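Local structure of effector protein HopAB2 (Pseudomonas syringae pv. tomato, 3HGL) at residues A[23-26]-A[27-31]; A[70-73]-A[74-78]. The protein is recognised by the tomato resistance protein Pto, eliciting a Prf-dependent hypersensitive response, and suppresses programmed cell death and immunity in susceptible plants. All coordinates share one frame; numbering follows the deposited sequence.

Interaction 1 of 2, residues A[23-26]-A[27-31]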
ATOM      1  N   ILE A  23      -1.715  -5.002  -8.387  1.00 27.02           N
ATOM      2  CA  ILE A  23      -0.652  -4.272  -7.709  1.00 27.00           C
ATOM      3  C   ILE A  23       0.040  -3.176  -8.508  1.00 26.14           C
ATOM      4  O   ILE A  23       0.705  -2.319  -7.922  1.00 24.28           O
ATOM      5  CB  ILE A  23       0.402  -5.231  -7.085  1.00 29.91           C
ATOM      6  CG1 ILE A  23       0.967  -6.179  -8.138  1.00 31.25           C
ATOM      7  CG2 ILE A  23      -0.239  -6.022  -5.952  1.00 30.14           C
ATOM      8  CD1 ILE A  23       2.148  -6.994  -7.622  1.00 33.25           C
ATOM      9  N   SER A  24      -0.104  -3.182  -9.833  1.00 26.08           N
ATOM     10  CA  SER A  24       0.502  -2.110 -10.623  1.00 26.47           C
ATOM     11  C   SER A  24      -0.336  -0.869 -10.298  1.00 25.06           C
ATOM     12  O   SER A  24       0.188   0.237 -10.166  1.00 26.00           O
ATOM     13  CB  SER A  24       0.463  -2.423 -12.134  1.00 26.09           C
ATOM     14  OG  SER A  24      -0.860  -2.413 -12.657  1.00 27.43           O
ATOM     15  N   HIS A  25      -1.642  -1.072 -10.146  1.00 25.81           N
ATOM     16  CA  HIS A  25      -2.545   0.023  -9.798  1.00 24.34           C
ATOM     17  C   HIS A  25      -2.299   0.440  -8.345  1.00 23.40           C
ATOM     18  O   HIS A  25      -2.324   1.622  -8.010  1.00 22.25           O
ATOM     19  CB  HIS A  25      -4.009  -0.408  -9.982  1.00 23.83           C
ATOM     20  CG  HIS A  25      -5.008   0.598  -9.490  1.00 25.21           C
ATOM     21  ND1 HIS A  25      -5.474   0.613  -8.193  1.00 24.92           N
ATOM     22  CD2 HIS A  25      -5.610   1.638 -10.116  1.00 25.65           C
ATOM     23  CE1 HIS A  25      -6.320   1.617  -8.039  1.00 25.02           C
ATOM     24  NE2 HIS A  25      -6.419   2.255  -9.191  1.00 26.38           N
ATOM     25  N   THR A  26      -2.045  -0.536  -7.480  1.00 24.05           N
ATOM     26  CA  THR A  26      -1.799  -0.224  -6.077  1.00 23.55           C
ATOM     27  C   THR A  26      -0.547   0.641  -5.955  1.00 23.16           C
ATOM     28  O   THR A  26      -0.504   1.556  -5.137  1.00 21.54           O
ATOM     29  CB  THR A  26      -1.635  -1.504  -5.236  1.00 23.99           C
ATOM     30  OG1 THR A  26      -2.729  -2.384  -5.515  1.00 24.00           O
ATOM     31  CG2 THR A  26      -1.637  -1.167  -3.741  1.00 22.13           C
ATOM     32  N   ARG A  27       0.470   0.359  -6.768  1.00 23.21           N
ATOM     33  CA  ARG A  27       1.694   1.158  -6.724  1.00 23.77           C
ATOM     34  C   ARG A  27       1.380   2.617  -7.050  1.00 23.99           C
ATOM     35  O   ARG A  27       1.895   3.528  -6.402  1.00 23.18           O
ATOM     36  CB  ARG A  27       2.736   0.647  -7.728  1.00 24.60           C
ATOM     37  CG  ARG A  27       3.368  -0.695  -7.392  1.00 27.92           C
ATOM     38  CD  ARG A  27       4.556  -0.965  -8.328  1.00 26.81           C
ATOM     39  NE  ARG A  27       5.609   0.030  -8.144  1.00 28.65           N
ATOM     40  CZ  ARG A  27       6.485   0.375  -9.085  1.00 31.15           C
ATOM     41  NH1 ARG A  27       6.433  -0.193 -10.279  1.00 30.77           N
ATOM     42  NH2 ARG A  27       7.415   1.290  -8.834  1.00 31.26           N
ATOM     43  N   ASN A  28       0.548   2.839  -8.065  1.00 26.12           N
ATOM     44  CA  ASN A  28       0.178   4.203  -8.454  1.00 27.35           C
ATOM     45  C   ASN A  28      -0.543   4.928  -7.339  1.00 27.63           C
ATOM     46  O   ASN A  28      -0.254   6.092  -7.052  1.00 26.40           O
ATOM     47  CB  ASN A  28      -0.745   4.210  -9.671  1.00 31.67           C
ATOM     48  CG  ASN A  28      -0.092   3.656 -10.902  1.00 33.45           C
ATOM     49  OD1 ASN A  28       1.123   3.733 -11.058  1.00 34.76           O
ATOM     50  ND2 ASN A  28      -0.900   3.101 -11.804  1.00 36.34           N
HETATM   51  N   MSE A  29      -1.505   4.250  -6.723  1.00 28.17           N
HETATM   52  CA  MSE A  29      -2.269   4.867  -5.646  1.00 29.17           C
HETATM   53  C   MSE A  29      -1.408   5.150  -4.429  1.00 26.72           C
HETATM   54  O   MSE A  29      -1.541   6.206  -3.810  1.00 24.53           O
HETATM   55  CB  MSE A  29      -3.448   3.979  -5.242  1.00 33.07           C
HETATM   56  CG  MSE A  29      -4.625   4.011  -6.201  1.00 42.05           C
HETATM   57 SE   MSE A  29      -5.254   5.808  -6.525  1.00 53.28          SE
HETATM   58  CE  MSE A  29      -4.259   6.120  -8.145  1.00 52.42           C
ATOM     59  N   LEU A  30      -0.529   4.211  -4.081  1.00 23.92           N
ATOM     60  CA  LEU A  30       0.340   4.400  -2.925  1.00 23.14           C
ATOM     61  C   LEU A  30       1.248   5.598  -3.178  1.00 23.73           C
ATOM     62  O   LEU A  30       1.518   6.379  -2.269  1.00 22.48           O
ATOM     63  CB  LEU A  30       1.182   3.142  -2.654  1.00 22.18           C
ATOM     64  CG  LEU A  30       2.174   3.208  -1.472  1.00 23.52           C
ATOM     65  CD1 LEU A  30       1.428   3.568  -0.189  1.00 24.12           C
ATOM     66  CD2 LEU A  30       2.909   1.857  -1.326  1.00 23.20           C
ATOM     67  N   ARG A  31       1.714   5.739  -4.418  1.00 23.86           N
ATOM     68  CA  ARG A  31       2.576   6.862  -4.779  1.00 24.61           C
ATOM     69  C   ARG A  31       1.799   8.168  -4.578  1.00 23.94           C
ATOM     70  O   ARG A  31       2.327   9.131  -4.017  1.00 24.89           O
ATOM     71  CB  ARG A  31       3.049   6.741  -6.237  1.00 24.50           C
ATOM     72  CG  ARG A  31       3.863   7.947  -6.717  1.00 26.19           C
ATOM     73  CD  ARG A  31       4.409   7.754  -8.135  1.00 28.48           C
ATOM     74  NE  ARG A  31       5.227   6.548  -8.228  1.00 27.41           N
ATOM     75  CZ  ARG A  31       4.834   5.420  -8.809  1.00 25.28           C
ATOM     76  NH1 ARG A  31       3.631   5.339  -9.368  1.00 27.90           N
ATOM     77  NH2 ARG A  31       5.627   4.358  -8.799  1.00 25.48           N
TER
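Arg-27 N donates to Ile-23 O at 2.9 Å, the first of four i to i+4 bonds that make 23-26 and 27-31 one alpha-helical run. Arg-27 N stands 39° out of the plane of the Ile-23 carbonyl, whereas Met-29 N meets His-25 O nearly along the C=O direction. Leu-30 N closes on Thr-26 O at 2.9 Å; the bond from Asn-28 N to Ser-24 O is weak at 3.4 Å. Among the side chains, the selenomethionine Met-29 lies one turn beyond His-25, and its CG comes within 3.5 Å of His-25 CE1. The approach is oblique to the ring, and the selenium sits 5.1 Å from the ring centroid, 44° off its normal. His-25 chi1 of 173° sets CG anti to the backbone N and brings the imidazole across the Met-29 chain, while ND1 is hydrogen-bonded to Glu-45. Arg-27 folds its CG against Ile-23 O at 3.2 Å. Thr-26 OG1 bonds to both Asp-22 O and the Glu-45 carboxylate, tying the first turn of helix 23-35 to helix 43-52. Ile-23 and Thr-26 also pack on Leu-16 of helix 5-18, and Arg-27 and Leu-30 lie against helix 66-80.

Interaction 2 of 2, residues A[70-73]-A[74-78]; sequences ELRG and ALRRA
The guanidinium of Arg-77 lays one face over Gly-73 O, which stands 3.3 Å above the plane, over its centre. The oxygen faces the guanidinium plane rather than its N-H bonds: Arg-77 NH1 is 3.3 Å from Gly-73 O, but the angle is too poor for a hydrogen bond. The same oxygen accepts a nearly straight bond from Arg-77 N (3.0 Å, 169° at the hydrogen), while the side chain folds back across it, bent at chi3 (-70°). The neighbouring guanidinium of Arg-76 has Gly-73 CA over one face, 3.8 Å from NH2, and Arg-72 O lies obliquely to it. Gly-73 thus meets two arginine planes through backbone atoms alone. Leu-71 CD1 touches Leu-75 CG at 3.9 Å, the side chains crossing at a slant. Leu-75 CG, placed beside its own backbone N by chi1 of -75°, also comes to 3.3 Å from Leu-71 O. These contacts belong to an amphipathic alpha-helix of the Pto-interacting domain: Leu-71 and Ala-74 pack on helix 5-18 and Leu-75 on helix 23-35, while the exposed Arg-72, Arg-76 and Arg-77 are consistent with a largely basic outer side, the Glu-70 carboxylate near Arg-77 but not in contact.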
ATOM      1  N   GLU A  70       8.585   0.739   3.140  1.00 26.51           N
ATOM      2  CA  GLU A  70       8.899  -0.661   2.861  1.00 27.05           C
ATOM      3  C   GLU A  70       7.883  -1.253   1.889  1.00 26.42           C
ATOM      4  O   GLU A  70       8.227  -2.062   1.026  1.00 26.62           O
ATOM      5  CB  GLU A  70       8.911  -1.481   4.156  1.00 30.40           C
ATOM      6  CG  GLU A  70      10.048  -1.132   5.107  1.00 34.68           C
ATOM      7  CD  GLU A  70      11.419  -1.221   4.445  1.00 36.34           C
ATOM      8  OE1 GLU A  70      11.639  -2.140   3.628  1.00 35.98           O
ATOM      9  OE2 GLU A  70      12.283  -0.376   4.753  1.00 39.05           O
ATOM     10  N   LEU A  71       6.626  -0.848   2.032  1.00 26.91           N
ATOM     11  CA  LEU A  71       5.574  -1.340   1.145  1.00 25.08           C
ATOM     12  C   LEU A  71       5.839  -0.870  -0.281  1.00 24.50           C
ATOM     13  O   LEU A  71       5.642  -1.615  -1.234  1.00 25.22           O
ATOM     14  CB  LEU A  71       4.206  -0.836   1.602  1.00 24.31           C
ATOM     15  CG  LEU A  71       3.020  -1.284   0.734  1.00 23.95           C
ATOM     16  CD1 LEU A  71       3.005  -2.803   0.605  1.00 22.92           C
ATOM     17  CD2 LEU A  71       1.717  -0.793   1.364  1.00 23.58           C
ATOM     18  N   ARG A  72       6.279   0.375  -0.422  1.00 26.73           N
ATOM     19  CA  ARG A  72       6.585   0.926  -1.740  1.00 27.01           C
ATOM     20  C   ARG A  72       7.655   0.075  -2.420  1.00 27.57           C
ATOM     21  O   ARG A  72       7.546  -0.247  -3.603  1.00 26.29           O
ATOM     22  CB  ARG A  72       7.084   2.366  -1.606  1.00 29.06           C
ATOM     23  CG  ARG A  72       7.539   3.006  -2.917  1.00 32.53           C
ATOM     24  CD  ARG A  72       8.020   4.433  -2.677  1.00 34.97           C
ATOM     25  NE  ARG A  72       9.215   4.474  -1.836  1.00 37.51           N
ATOM     26  CZ  ARG A  72       9.656   5.565  -1.215  1.00 39.43           C
ATOM     27  NH1 ARG A  72       8.998   6.708  -1.335  1.00 38.47           N
ATOM     28  NH2 ARG A  72      10.763   5.518  -0.482  1.00 39.68           N
ATOM     29  N   GLY A  73       8.689  -0.286  -1.661  1.00 28.25           N
ATOM     30  CA  GLY A  73       9.759  -1.104  -2.206  1.00 29.40           C
ATOM     31  C   GLY A  73       9.311  -2.521  -2.524  1.00 28.83           C
ATOM     32  O   GLY A  73       9.657  -3.066  -3.571  1.00 28.57           O
ATOM     33  N   ALA A  74       8.540  -3.117  -1.620  1.00 29.99           N
ATOM     34  CA  ALA A  74       8.041  -4.474  -1.810  1.00 28.59           C
ATOM     35  C   ALA A  74       7.135  -4.556  -3.038  1.00 29.05           C
ATOM     36  O   ALA A  74       7.180  -5.537  -3.783  1.00 28.73           O
ATOM     37  CB  ALA A  74       7.281  -4.931  -0.568  1.00 30.07           C
ATOM     38  N   LEU A  75       6.302  -3.539  -3.245  1.00 26.57           N
ATOM     39  CA  LEU A  75       5.407  -3.538  -4.401  1.00 27.69           C
ATOM     40  C   LEU A  75       6.187  -3.411  -5.704  1.00 27.79           C
ATOM     41  O   LEU A  75       5.883  -4.085  -6.688  1.00 28.77           O
ATOM     42  CB  LEU A  75       4.396  -2.390  -4.301  1.00 26.27           C
ATOM     43  CG  LEU A  75       3.251  -2.576  -3.298  1.00 27.45           C
ATOM     44  CD1 LEU A  75       2.440  -1.288  -3.207  1.00 26.15           C
ATOM     45  CD2 LEU A  75       2.369  -3.738  -3.734  1.00 26.24           C
ATOM     46  N   ARG A  76       7.193  -2.542  -5.705  1.00 29.26           N
ATOM     47  CA  ARG A  76       8.010  -2.333  -6.894  1.00 32.15           C
ATOM     48  C   ARG A  76       8.695  -3.632  -7.300  1.00 34.04           C
ATOM     49  O   ARG A  76       8.670  -4.017  -8.472  1.00 34.12           O
ATOM     50  CB  ARG A  76       9.064  -1.251  -6.646  1.00 33.98           C
ATOM     51  CG  ARG A  76       9.956  -0.978  -7.858  1.00 36.87           C
ATOM     52  CD  ARG A  76      10.960   0.141  -7.610  1.00 39.56           C
ATOM     53  NE  ARG A  76      11.878  -0.169  -6.518  1.00 42.93           N
ATOM     54  CZ  ARG A  76      11.835   0.403  -5.320  1.00 44.63           C
ATOM     55  NH1 ARG A  76      10.916   1.325  -5.053  1.00 45.27           N
ATOM     56  NH2 ARG A  76      12.706   0.049  -4.384  1.00 45.30           N
ATOM     57  N   ARG A  77       9.312  -4.305  -6.333  1.00 33.84           N
ATOM     58  CA  ARG A  77       9.988  -5.563  -6.625  1.00 37.06           C
ATOM     59  C   ARG A  77       8.992  -6.637  -7.054  1.00 37.47           C
ATOM     60  O   ARG A  77       9.280  -7.427  -7.950  1.00 36.93           O
ATOM     61  CB  ARG A  77      10.786  -6.044  -5.408  1.00 39.13           C
ATOM     62  CG  ARG A  77      12.072  -5.261  -5.154  1.00 40.11           C
ATOM     63  CD  ARG A  77      12.889  -5.900  -4.029  1.00 43.51           C
ATOM     64  NE  ARG A  77      12.257  -5.745  -2.722  1.00 43.95           N
ATOM     65  CZ  ARG A  77      12.221  -4.604  -2.039  1.00 44.33           C
ATOM     66  NH1 ARG A  77      12.784  -3.510  -2.538  1.00 42.94           N
ATOM     67  NH2 ARG A  77      11.617  -4.556  -0.858  1.00 43.57           N
ATOM     68  N   ALA A  78       7.815  -6.658  -6.430  1.00 35.98           N
ATOM     69  CA  ALA A  78       6.799  -7.649  -6.775  1.00 37.66           C
ATOM     70  C   ALA A  78       6.360  -7.529  -8.235  1.00 39.22           C
ATOM     71  O   ALA A  78       6.265  -8.528  -8.950  1.00 38.21           O
ATOM     72  CB  ALA A  78       5.593  -7.508  -5.855  1.00 36.14           C
TER

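In the fold
Interactions 1 and 2 lie on different helices, 23-35 and 66-80, with centres about 10 Å apart, yet their side chains meet directly. Leu-30 CD2 wedges against two residues of interaction 2, at 3.7 Å from Leu-75 CD1 and 3.8 Å from Leu-71 CG, so a leucine pair of one helix receives a leucine of the other. Arg-27 extends the same seam: its CG packs 3.7 Å from Leu-75 CB, and its NH2 reaches 3.5 Å from Arg-76 CG, a contact with the aliphatic part of that arginine. The interhelical seam is therefore apolar packing continued by Arg-27 and the aliphatic part of Arg-76. Both interactions belong to the host-recognition region that interacts with Pto.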